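Local coordinates for protein SeviL (Septifer virgatus, PDB 6LF2) that binds the glycans of asialo-GM1 and GM1b as an R-type lectin of beta-trefoil fold, at residues 31-35 and 109-114; 41-46 and 57-61; 103-109 and 118-124. Numbering follows the deposited sequence.

Contact 1 of 3, residues 31-35 and 109-114; sequences DLGIF and YNGGDL. With GAL (beta-D-galactopyranose), chain D.
Two hairpins of the beta-trefoil meet here: strand 31-35 from the first repeat lies against the tip of the third-repeat hairpin, strands 106-110 and 113-117. Asn110 to Asp113 form a type II' turn, with Gly111 at positive phi (62°) and paired bonds from Asn110 N to Asp113 O (2.9 Å) and from Asp113 N to Asn110 O (3.0 Å). Gly33 faces Asp113 (CA-CA 4.7 Å) and Ile34 faces Gly112 (5.1 Å). Ile34 N donates to Gly112 O at 3.0 Å. Gly33 is almost fully extended, its CA 3.2 Å from Gly112 O, where a beta carbon would clash. Ile34, in the tt rotamer, fills the gap: CG2 lies 3.9 Å from Tyr109 CB and 3.6 Å from Gly111 O, while CB meets Leu114 CD2 at 4.1 Å. Tyr109 is p and Leu114 mt, both with CA-to-CB toward strand 31-35. Leu32 (tp) reaches back, CD1 to Leu114 CD1 at 4.1 Å, and both leucines also touch Val72. A water bridges Leu32 O (2.7 Å) and Leu114 N (2.8 Å). Phe35 (chi1 t), its CA-to-CB bond away from the hairpin, belongs to the glycan pocket; its CE1 lies 3.5 Å from C4 of the chain D galactose.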
loop_
_atom_site.group_PDB
_atom_site.type_symbol
_atom_site.label_atom_id
_atom_site.label_comp_id
_atom_site.label_asym_id
_atom_site.label_seq_id
_atom_site.Cartn_x
_atom_site.Cartn_y
_atom_site.Cartn_z
ATOM N N ASP B 31 11.831 -16.617 6.716
ATOM C CA ASP B 31 10.394 -16.459 6.920
ATOM C C ASP B 31 9.768 -15.753 5.723
ATOM O O ASP B 31 10.060 -14.582 5.462
ATOM C CB ASP B 31 10.117 -15.682 8.208
ATOM C CG ASP B 31 8.666 -15.764 8.637
ATOM O OD1 ASP B 31 7.926 -16.555 8.021
ATOM O OD2 ASP B 31 8.268 -15.049 9.590
ATOM N N LEU B 32 8.909 -16.465 5.000
ATOM C CA LEU B 32 8.120 -15.906 3.910
ATOM C C LEU B 32 6.654 -15.943 4.314
ATOM O O LEU B 32 6.168 -16.985 4.755
ATOM C CB LEU B 32 8.323 -16.709 2.624
ATOM C CG LEU B 32 7.522 -16.278 1.395
ATOM C CD1 LEU B 32 8.020 -14.952 0.852
ATOM C CD2 LEU B 32 7.611 -17.357 0.306
ATOM N N GLY B 33 5.954 -14.820 4.186
ATOM C CA GLY B 33 4.575 -14.795 4.634
ATOM C C GLY B 33 3.860 -13.508 4.272
ATOM O O GLY B 33 4.302 -12.757 3.405
ATOM N N ILE B 34 2.722 -13.289 4.933
ATOM C CA ILE B 34 1.947 -12.055 4.810
ATOM C C ILE B 34 1.673 -11.515 6.214
ATOM O O ILE B 34 1.367 -12.275 7.140
ATOM C CB ILE B 34 0.639 -12.287 4.012
ATOM C CG1 ILE B 34 -0.188 -11.002 3.909
ATOM C CG2 ILE B 34 -0.193 -13.413 4.622
ATOM C CD1 ILE B 34 -1.455 -11.169 3.058
ATOM N N PHE B 35 1.827 -10.204 6.386
ATOM C CA PHE B 35 1.685 -9.566 7.691
ATOM C C PHE B 35 0.763 -8.355 7.574
ATOM O O PHE B 35 0.865 -7.591 6.613
ATOM C CB PHE B 35 3.065 -9.146 8.230
ATOM C CG PHE B 35 3.008 -8.471 9.568
ATOM C CD1 PHE B 35 2.485 -9.131 10.660
ATOM C CD2 PHE B 35 3.480 -7.171 9.729
ATOM C CE1 PHE B 35 2.429 -8.519 11.895
ATOM C CE2 PHE B 35 3.422 -6.546 10.967
ATOM C CZ PHE B 35 2.907 -7.221 12.049
ATOM N N TYR B 109 -3.320 -16.293 0.001
ATOM C CA TYR B 109 -2.801 -16.483 1.344
ATOM C C TYR B 109 -3.726 -17.403 2.130
ATOM O O TYR B 109 -4.902 -17.583 1.799
ATOM C CB TYR B 109 -2.587 -15.141 2.082
ATOM C CG TYR B 109 -3.859 -14.376 2.412
ATOM C CD1 TYR B 109 -4.548 -14.613 3.597
ATOM C CD2 TYR B 109 -4.362 -13.412 1.545
ATOM C CE1 TYR B 109 -5.710 -13.928 3.902
ATOM C CE2 TYR B 109 -5.524 -12.722 1.844
ATOM C CZ TYR B 109 -6.191 -12.984 3.024
ATOM O OH TYR B 109 -7.348 -12.300 3.337
ATOM N N ASN B 110 -3.154 -18.020 3.160
ATOM C CA ASN B 110 -3.908 -18.806 4.133
ATOM C C ASN B 110 -3.292 -18.534 5.496
ATOM O O ASN B 110 -2.158 -18.950 5.755
ATOM C CB ASN B 110 -3.859 -20.295 3.802
ATOM C CG ASN B 110 -4.719 -21.118 4.734
ATOM O OD1 ASN B 110 -5.869 -21.421 4.423
ATOM N ND2 ASN B 110 -4.175 -21.466 5.894
ATOM N N GLY B 111 -4.022 -17.838 6.364
ATOM C CA GLY B 111 -3.407 -17.397 7.607
ATOM C C GLY B 111 -2.253 -16.466 7.292
ATOM O O GLY B 111 -2.387 -15.521 6.507
ATOM N N GLY B 112 -1.094 -16.738 7.884
ATOM C CA GLY B 112 0.104 -15.978 7.590
ATOM C C GLY B 112 0.935 -16.484 6.435
ATOM O O GLY B 112 1.983 -15.901 6.140
ATOM N N ASP B 113 0.504 -17.547 5.757
ATOM C CA ASP B 113 1.285 -18.175 4.698
ATOM C C ASP B 113 0.860 -17.673 3.324
ATOM O O ASP B 113 -0.326 -17.436 3.078
ATOM C CB ASP B 113 1.132 -19.699 4.751
ATOM C CG ASP B 113 1.764 -20.306 5.988
ATOM O OD1 ASP B 113 2.853 -19.844 6.385
ATOM O OD2 ASP B 113 1.176 -21.247 6.566
ATOM N N LEU B 114 1.835 -17.521 2.429
ATOM C CA LEU B 114 1.546 -17.368 1.010
ATOM C C LEU B 114 1.317 -18.739 0.386
ATOM O O LEU B 114 2.047 -19.697 0.668
ATOM C CB LEU B 114 2.688 -16.658 0.284
ATOM C CG LEU B 114 3.001 -15.219 0.699
ATOM C CD1 LEU B 114 4.107 -14.657 -0.187
ATOM C CD2 LEU B 114 1.749 -14.369 0.605
HETATM C C1 GAL D . 4.123 -12.339 14.773
HETATM C C2 GAL D . 4.817 -11.098 15.361
HETATM C C3 GAL D . 4.703 -9.914 14.405
HETATM C C4 GAL D . 5.265 -10.302 13.036
HETATM C C5 GAL D . 4.584 -11.594 12.571
HETATM C C6 GAL D . 5.087 -12.177 11.246
HETATM O O2 GAL D . 4.230 -10.701 16.592
HETATM O O3 GAL D . 5.440 -8.798 14.868
HETATM O O4 GAL D . 6.661 -10.484 13.119
HETATM O O5 GAL D . 4.718 -12.646 13.525
HETATM O O6 GAL D . 4.315 -13.320 10.903
HETATM O O HOH W 1 4.456 -18.347 3.124
#

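Contact 2 of 3, residues 41-46 and 57-61; sequences DDQIWS and TIGRE. With NGA (2-acetamido-2-deoxy-beta-D-galactopyranose), chain C; GAL (beta-D-galactopyranose), chain E.
Segment 41-46 runs from a 3-10 turn (41-43, Ile44 N to Asp41 O 3.2 Å) into a strand antiparallel to 57-60. Ser46 and Gly59 form a hydrogen-bonded pair (CA-CA 4.9 Å): Ser46 N donates to Gly59 O at 2.8 Å, Gly59 N to Ser46 O at 2.9 Å. Beyond it Arg60 folds back, chi3 p, so that NH1 donates to Ile44 O (2.9 Å) while NE is satisfied by Tyr25 O. Its CD sits over the six-membered ring of Trp45 (chi1 m), 3.8 Å from the centroid, a CH-pi contact; Ile58 CG2 packs 3.5 Å from Trp45 CE3. Trp45 NE1 donates to Ala23 O. The turn binds NGA: NGA O6 donates to Asp42 OD1 (2.7 Å) and accepts from Gln43 NE2 (2.8 Å), and NGA O4 donates to Asp42 OD2 (2.6 Å), which Asn26 also reaches. Gln43 OE1 accepts from Arg22. Gln43-Ile44-Trp45 reads as the QxW motif of R-type lectins, whose Gln43 lines the glycan pocket of this beta-trefoil.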
loop_
_atom_site.group_PDB
_atom_site.type_symbol
_atom_site.label_atom_id
_atom_site.label_comp_id
_atom_site.label_asym_id
_atom_site.label_seq_id
_atom_site.Cartn_x
_atom_site.Cartn_y
_atom_site.Cartn_z
ATOM N N ASP B 41 10.754 -3.031 6.504
ATOM C CA ASP B 41 11.607 -3.039 5.318
ATOM C C ASP B 41 11.548 -4.353 4.554
ATOM O O ASP B 41 11.752 -4.362 3.332
ATOM C CB ASP B 41 13.060 -2.767 5.711
ATOM C CG ASP B 41 13.361 -1.302 5.816
ATOM O OD1 ASP B 41 12.432 -0.496 5.594
ATOM O OD2 ASP B 41 14.528 -0.960 6.104
ATOM N N ASP B 42 11.302 -5.470 5.240
ATOM C CA ASP B 42 11.292 -6.742 4.532
ATOM C C ASP B 42 9.992 -6.970 3.763
ATOM O O ASP B 42 9.806 -8.044 3.183
ATOM C CB ASP B 42 11.600 -7.908 5.487
ATOM C CG ASP B 42 10.574 -8.080 6.603
ATOM O OD1 ASP B 42 9.549 -7.367 6.631
ATOM O OD2 ASP B 42 10.802 -8.955 7.464
ATOM N N GLN B 43 9.112 -5.975 3.721
ATOM C CA GLN B 43 7.942 -6.004 2.857
ATOM C C GLN B 43 8.187 -5.305 1.527
ATOM O O GLN B 43 7.259 -5.193 0.720
ATOM C CB GLN B 43 6.742 -5.356 3.584
ATOM C CG GLN B 43 6.362 -6.088 4.876
ATOM C CD GLN B 43 5.570 -5.210 5.827
ATOM O OE1 GLN B 43 5.019 -4.181 5.427
ATOM N NE2 GLN B 43 5.542 -5.589 7.093
ATOM N N ILE B 44 9.406 -4.826 1.273
ATOM C CA ILE B 44 9.733 -4.142 0.028
ATOM C C ILE B 44 10.360 -5.143 -0.931
ATOM O O ILE B 44 11.361 -5.792 -0.594
ATOM C CB ILE B 44 10.677 -2.956 0.268
ATOM C CG1 ILE B 44 10.030 -1.994 1.275
ATOM C CG2 ILE B 44 10.981 -2.248 -1.047
ATOM C CD1 ILE B 44 10.866 -0.768 1.594
ATOM N N TRP B 45 9.785 -5.244 -2.132
ATOM C CA TRP B 45 10.212 -6.204 -3.143
ATOM C C TRP B 45 10.751 -5.498 -4.373
ATOM O O TRP B 45 10.344 -4.378 -4.699
ATOM C CB TRP B 45 9.055 -7.123 -3.582
ATOM C CG TRP B 45 8.454 -7.917 -2.467
ATOM C CD1 TRP B 45 7.561 -7.468 -1.535
ATOM C CD2 TRP B 45 8.685 -9.306 -2.155
ATOM N NE1 TRP B 45 7.233 -8.472 -0.671
ATOM C CE2 TRP B 45 7.904 -9.612 -1.021
ATOM C CE3 TRP B 45 9.480 -10.314 -2.717
ATOM C CZ2 TRP B 45 7.883 -10.880 -0.438
ATOM C CZ3 TRP B 45 9.460 -11.579 -2.132
ATOM C CH2 TRP B 45 8.667 -11.853 -1.009
ATOM N N SER B 46 11.652 -6.183 -5.082
ATOM C CA SER B 46 12.062 -5.764 -6.416
ATOM C C SER B 46 11.092 -6.349 -7.434
ATOM O O SER B 46 10.945 -7.573 -7.523
ATOM C CB SER B 46 13.488 -6.215 -6.732
ATOM O OG SER B 46 14.435 -5.494 -5.957
ATOM N N THR B 57 9.235 -11.097 -12.625
ATOM C CA THR B 57 9.685 -11.778 -11.419
ATOM C C THR B 57 9.595 -10.826 -10.226
ATOM O O THR B 57 9.530 -9.598 -10.375
ATOM C CB THR B 57 11.112 -12.332 -11.572
ATOM O OG1 THR B 57 12.005 -11.289 -11.978
ATOM C CG2 THR B 57 11.147 -13.446 -12.620
ATOM N N ILE B 58 9.569 -11.426 -9.038
ATOM C CA ILE B 58 9.336 -10.741 -7.763
ATOM C C ILE B 58 10.458 -11.154 -6.811
ATOM O O ILE B 58 10.503 -12.307 -6.361
ATOM C CB ILE B 58 7.957 -11.094 -7.184
ATOM C CG1 ILE B 58 6.859 -10.656 -8.158
ATOM C CG2 ILE B 58 7.761 -10.442 -5.812
ATOM C CD1 ILE B 58 5.463 -11.167 -7.801
ATOM N N GLY B 59 11.360 -10.225 -6.500
ATOM C CA GLY B 59 12.609 -10.558 -5.836
ATOM C C GLY B 59 12.795 -9.887 -4.488
ATOM O O GLY B 59 12.331 -8.769 -4.264
ATOM N N ARG B 60 13.490 -10.587 -3.594
ATOM C CA ARG B 60 14.004 -10.023 -2.350
ATOM C C ARG B 60 15.259 -10.790 -1.962
ATOM O O ARG B 60 15.320 -12.007 -2.142
ATOM C CB ARG B 60 12.982 -10.102 -1.204
ATOM C CG ARG B 60 12.170 -8.836 -1.001
ATOM C CD ARG B 60 11.446 -8.844 0.339
ATOM N NE ARG B 60 12.337 -8.995 1.494
ATOM C CZ ARG B 60 13.160 -8.051 1.951
ATOM N NH1 ARG B 60 13.244 -6.876 1.346
ATOM N NH2 ARG B 60 13.919 -8.303 3.007
ATOM N N GLU B 61 16.254 -10.076 -1.430
ATOM C CA GLU B 61 17.454 -10.711 -0.882
ATOM C C GLU B 61 18.126 -11.625 -1.907
ATOM O O GLU B 61 18.573 -12.723 -1.577
ATOM C CB GLU B 61 17.130 -11.488 0.396
ATOM C CG GLU B 61 16.689 -10.625 1.576
ATOM C CD GLU B 61 17.870 -10.062 2.364
ATOM O OE1 GLU B 61 19.000 -10.059 1.827
ATOM O OE2 GLU B 61 17.674 -9.627 3.521
HETATM C C1 NGA C . 7.293 -9.457 12.335
HETATM C C2 NGA C . 8.807 -9.521 12.536
HETATM C C3 NGA C . 9.518 -8.478 11.682
HETATM C C4 NGA C . 9.027 -8.544 10.237
HETATM C C5 NGA C . 7.499 -8.568 10.169
HETATM C C6 NGA C . 6.992 -8.743 8.738
HETATM C C7 NGA C . 9.768 -10.364 14.611
HETATM C C8 NGA C . 10.419 -10.001 15.914
HETATM N N2 NGA C . 9.151 -9.384 13.943
HETATM O O3 NGA C . 10.900 -8.773 11.693
HETATM O O4 NGA C . 9.542 -9.710 9.617
HETATM O O5 NGA C . 7.022 -9.635 10.953
HETATM O O6 NGA C . 7.241 -7.599 7.965
HETATM O O7 NGA C . 9.811 -11.525 14.207
HETATM C C1 GAL E . 11.754 -7.621 11.631
HETATM C C2 GAL E . 13.104 -8.035 12.253
HETATM C C3 GAL E . 14.144 -6.923 12.128
HETATM C C4 GAL E . 14.295 -6.534 10.639
HETATM C C5 GAL E . 12.895 -6.152 10.129
HETATM C C6 GAL E . 12.806 -5.833 8.658
HETATM O O2 GAL E . 12.971 -8.371 13.637
HETATM O O3 GAL E . 15.412 -7.339 12.643
HETATM O O4 GAL E . 14.851 -7.617 9.844
HETATM O O5 GAL E . 11.960 -7.224 10.325
HETATM O O6 GAL E . 13.414 -4.610 8.379
#

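Contact 3 of 3, residues 103-109 and 118-124; sequences HKAYLDY and KHQTESE
A largely polar, side-chain-mediated contact joins the first strand of the third-repeat trefoil hairpin, with its lead-in 103-105, to the irregular loop 118-124 that follows the hairpin's second strand. The two backbones come closest at Ala105 and Lys118 (CA-CA 4.3 Å) and at Asp108 and Glu124 (4.7 Å), and the loop bows outward between. At one end Lys118 (chi1 m, chi2 t, chi3 near 117°) curls back so that NZ donates to His103 O at 2.8 Å, and a water links Lys104 O (2.7 Å) with Lys118 O (3.0 Å). Tyr106 (chi1 m) has its CA-to-CB bond toward the loop; its OH accepts from Gln120 NE2 at 3.1 Å and also pairs with Glu87, while its CB lies 3.5 Å from Glu124 CD. At the other end Asp108 (chi1 t) gathers the loop: OD1 accepts from Ser123 OG (2.7 Å) and from Tyr109 N (2.6 Å), and OD2 lies 3.1 Å from Thr121 OG1. Tyr109 (chi1 p) lays CE2 3.4 Å from Ser123 CB. Glu124 OE1 accepts from Thr121 N (2.8 Å) and forms a salt bridge with Arg97; Glu124 OE2 lies 3.6 Å from Asp108 OD2. A second water joins Leu107 O (2.8 Å) to Glu124 O (2.7 Å). Glu124-Lys125-Trp126 appears to occupy the place of a QxW motif in this repeat. The contact is flanked by strand 96-100, whose Leu98 bonds Leu107 through the backbone; strand 113-117 pairs with 106-110, and Trp126 of strand 126-130 donates to Leu107 O.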
loop_
_atom_site.group_PDB
_atom_site.type_symbol
_atom_site.label_atom_id
_atom_site.label_comp_id
_atom_site.label_asym_id
_atom_site.label_seq_id
_atom_site.Cartn_x
_atom_site.Cartn_y
_atom_site.Cartn_z
ATOM N N HIS B 103 2.361 -23.138 -13.527
ATOM C CA HIS B 103 1.305 -23.893 -12.879
ATOM C C HIS B 103 -0.069 -23.260 -13.000
ATOM O O HIS B 103 -1.045 -23.875 -12.563
ATOM C CB HIS B 103 1.643 -24.099 -11.399
ATOM C CG HIS B 103 2.874 -24.922 -11.192
ATOM N ND1 HIS B 103 2.889 -26.288 -11.376
ATOM C CD2 HIS B 103 4.138 -24.575 -10.848
ATOM C CE1 HIS B 103 4.107 -26.747 -11.146
ATOM N NE2 HIS B 103 4.882 -25.729 -10.820
ATOM N N LYS B 104 -0.169 -22.067 -13.577
ATOM C CA LYS B 104 -1.449 -21.372 -13.731
ATOM C C LYS B 104 -2.213 -21.329 -12.403
ATOM O O LYS B 104 -3.415 -21.599 -12.326
ATOM C CB LYS B 104 -2.280 -22.013 -14.847
ATOM C CG LYS B 104 -1.605 -21.961 -16.230
ATOM C CD LYS B 104 -1.338 -20.519 -16.667
ATOM C CE LYS B 104 -0.852 -20.435 -18.120
ATOM N NZ LYS B 104 0.502 -21.026 -18.330
ATOM N N ALA B 105 -1.492 -20.977 -11.340
ATOM C CA ALA B 105 -2.057 -20.825 -10.007
ATOM C C ALA B 105 -1.831 -19.395 -9.526
ATOM O O ALA B 105 -0.763 -18.817 -9.758
ATOM C CB ALA B 105 -1.435 -21.824 -9.020
ATOM N N TYR B 106 -2.846 -18.829 -8.868
ATOM C CA TYR B 106 -2.823 -17.436 -8.425
ATOM C C TYR B 106 -2.250 -17.316 -7.016
ATOM O O TYR B 106 -2.644 -18.059 -6.113
ATOM C CB TYR B 106 -4.238 -16.847 -8.435
ATOM C CG TYR B 106 -4.900 -16.762 -9.788
ATOM C CD1 TYR B 106 -4.547 -15.773 -10.696
ATOM C CD2 TYR B 106 -5.903 -17.660 -10.143
ATOM C CE1 TYR B 106 -5.156 -15.690 -11.933
ATOM C CE2 TYR B 106 -6.520 -17.580 -11.373
ATOM C CZ TYR B 106 -6.148 -16.591 -12.261
ATOM O OH TYR B 106 -6.757 -16.505 -13.493
ATOM N N LEU B 107 -1.356 -16.342 -6.819
ATOM C CA LEU B 107 -0.842 -16.056 -5.482
ATOM C C LEU B 107 -1.976 -15.676 -4.537
ATOM O O LEU B 107 -2.795 -14.812 -4.849
ATOM C CB LEU B 107 0.185 -14.924 -5.546
ATOM C CG LEU B 107 0.945 -14.681 -4.238
ATOM C CD1 LEU B 107 1.796 -15.908 -3.874
ATOM C CD2 LEU B 107 1.807 -13.445 -4.356
ATOM N N ASP B 108 -2.005 -16.318 -3.374
ATOM C CA ASP B 108 -3.100 -16.215 -2.420
ATOM C C ASP B 108 -2.480 -16.284 -1.031
ATOM O O ASP B 108 -1.252 -16.340 -0.886
ATOM C CB ASP B 108 -4.123 -17.335 -2.678
ATOM C CG ASP B 108 -5.508 -17.038 -2.122
ATOM O OD1 ASP B 108 -5.657 -16.239 -1.171
ATOM O OD2 ASP B 108 -6.468 -17.645 -2.644
ATOM N N TYR B 109 -3.320 -16.293 0.001
ATOM C CA TYR B 109 -2.801 -16.483 1.344
ATOM C C TYR B 109 -3.726 -17.403 2.130
ATOM O O TYR B 109 -4.902 -17.583 1.799
ATOM C CB TYR B 109 -2.587 -15.141 2.082
ATOM C CG TYR B 109 -3.859 -14.376 2.412
ATOM C CD1 TYR B 109 -4.548 -14.613 3.597
ATOM C CD2 TYR B 109 -4.362 -13.412 1.545
ATOM C CE1 TYR B 109 -5.710 -13.928 3.902
ATOM C CE2 TYR B 109 -5.524 -12.722 1.844
ATOM C CZ TYR B 109 -6.191 -12.984 3.024
ATOM O OH TYR B 109 -7.348 -12.300 3.337
ATOM N N LYS B 118 -5.603 -22.418 -8.048
ATOM C CA LYS B 118 -6.022 -22.386 -9.445
ATOM C C LYS B 118 -7.381 -21.718 -9.628
ATOM O O LYS B 118 -7.606 -21.062 -10.651
ATOM C CB LYS B 118 -6.061 -23.805 -10.017
ATOM C CG LYS B 118 -4.710 -24.515 -10.013
ATOM C CD LYS B 118 -4.834 -25.918 -10.603
ATOM C CE LYS B 118 -4.011 -26.059 -11.868
ATOM N NZ LYS B 118 -2.551 -26.049 -11.575
ATOM N N HIS B 119 -8.284 -21.874 -8.668
ATOM C CA HIS B 119 -9.572 -21.198 -8.713
ATOM C C HIS B 119 -9.392 -19.730 -8.353
ATOM O O HIS B 119 -8.569 -19.392 -7.504
ATOM C CB HIS B 119 -10.555 -21.840 -7.734
ATOM C CG HIS B 119 -10.848 -23.280 -8.018
ATOM N ND1 HIS B 119 -9.973 -24.297 -7.701
ATOM C CD2 HIS B 119 -11.928 -23.876 -8.577
ATOM C CE1 HIS B 119 -10.497 -25.455 -8.059
ATOM N NE2 HIS B 119 -11.683 -25.228 -8.592
ATOM N N GLN B 120 -10.167 -18.858 -8.994
ATOM C CA GLN B 120 -10.165 -17.446 -8.622
ATOM C C GLN B 120 -10.949 -17.250 -7.328
ATOM O O GLN B 120 -12.039 -17.807 -7.165
ATOM C CB GLN B 120 -10.753 -16.584 -9.738
ATOM C CG GLN B 120 -9.899 -16.529 -10.991
ATOM C CD GLN B 120 -10.299 -15.395 -11.908
ATOM O OE1 GLN B 120 -11.335 -14.755 -11.707
ATOM N NE2 GLN B 120 -9.482 -15.133 -12.918
ATOM N N THR B 121 -10.378 -16.466 -6.405
ATOM C CA THR B 121 -10.975 -16.172 -5.106
ATOM C C THR B 121 -10.749 -14.703 -4.771
ATOM O O THR B 121 -9.975 -14.005 -5.423
ATOM C CB THR B 121 -10.377 -17.009 -3.966
ATOM O OG1 THR B 121 -9.121 -16.431 -3.579
ATOM C CG2 THR B 121 -10.160 -18.463 -4.387
ATOM N N GLU B 122 -11.412 -14.251 -3.708
ATOM C CA GLU B 122 -11.352 -12.845 -3.325
ATOM C C GLU B 122 -10.018 -12.459 -2.677
ATOM O O GLU B 122 -9.636 -11.283 -2.718
ATOM C CB GLU B 122 -12.525 -12.544 -2.388
ATOM C CG GLU B 122 -13.050 -11.129 -2.424
ATOM C CD GLU B 122 -13.449 -10.643 -3.816
ATOM O OE1 GLU B 122 -13.884 -11.450 -4.672
ATOM O OE2 GLU B 122 -13.319 -9.427 -4.045
ATOM N N SER B 123 -9.286 -13.410 -2.096
ATOM C CA SER B 123 -8.014 -13.126 -1.440
ATOM C C SER B 123 -6.808 -13.220 -2.384
ATOM O O SER B 123 -5.664 -13.224 -1.914
ATOM C CB SER B 123 -7.829 -14.074 -0.261
ATOM O OG SER B 123 -8.192 -15.380 -0.652
ATOM N N GLU B 124 -7.034 -13.279 -3.693
ATOM C CA GLU B 124 -5.971 -13.263 -4.686
ATOM C C GLU B 124 -5.729 -11.888 -5.281
ATOM O O GLU B 124 -4.965 -11.771 -6.251
ATOM C CB GLU B 124 -6.298 -14.240 -5.823
ATOM C CG GLU B 124 -6.370 -15.677 -5.361
ATOM C CD GLU B 124 -7.078 -16.574 -6.347
ATOM O OE1 GLU B 124 -7.719 -16.052 -7.285
ATOM O OE2 GLU B 124 -6.978 -17.812 -6.179
HETATM O O HOH W 2 -5.925 -21.120 -13.102
HETATM O O HOH W 3 -3.273 -13.586 -7.301
#

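From the N terminus, strand 31-35 opens contact 1, which closes only at 109-114 and so brings the first and third repeats of the trefoil together across 73 intervening residues. Contact 2 lies wholly within that span, closing the short hairpin of strands 45-50 and 56-60; the two meet where Leu32 packs on Trp45, and Phe35 on Gln43 within the glycan pocket. Contact 3 opens at 103, before contact 1 has closed, and ends at 124, so the two cross; they share Tyr109 and the hairpin 106-117. Contacts 2 and 3 follow in series on opposite sides of the chain's centre without touching: contact 2 joins the end of the first repeat to the start of the second, contact 3 ties in the loop 118-124 between strands 113-117 and 126-130.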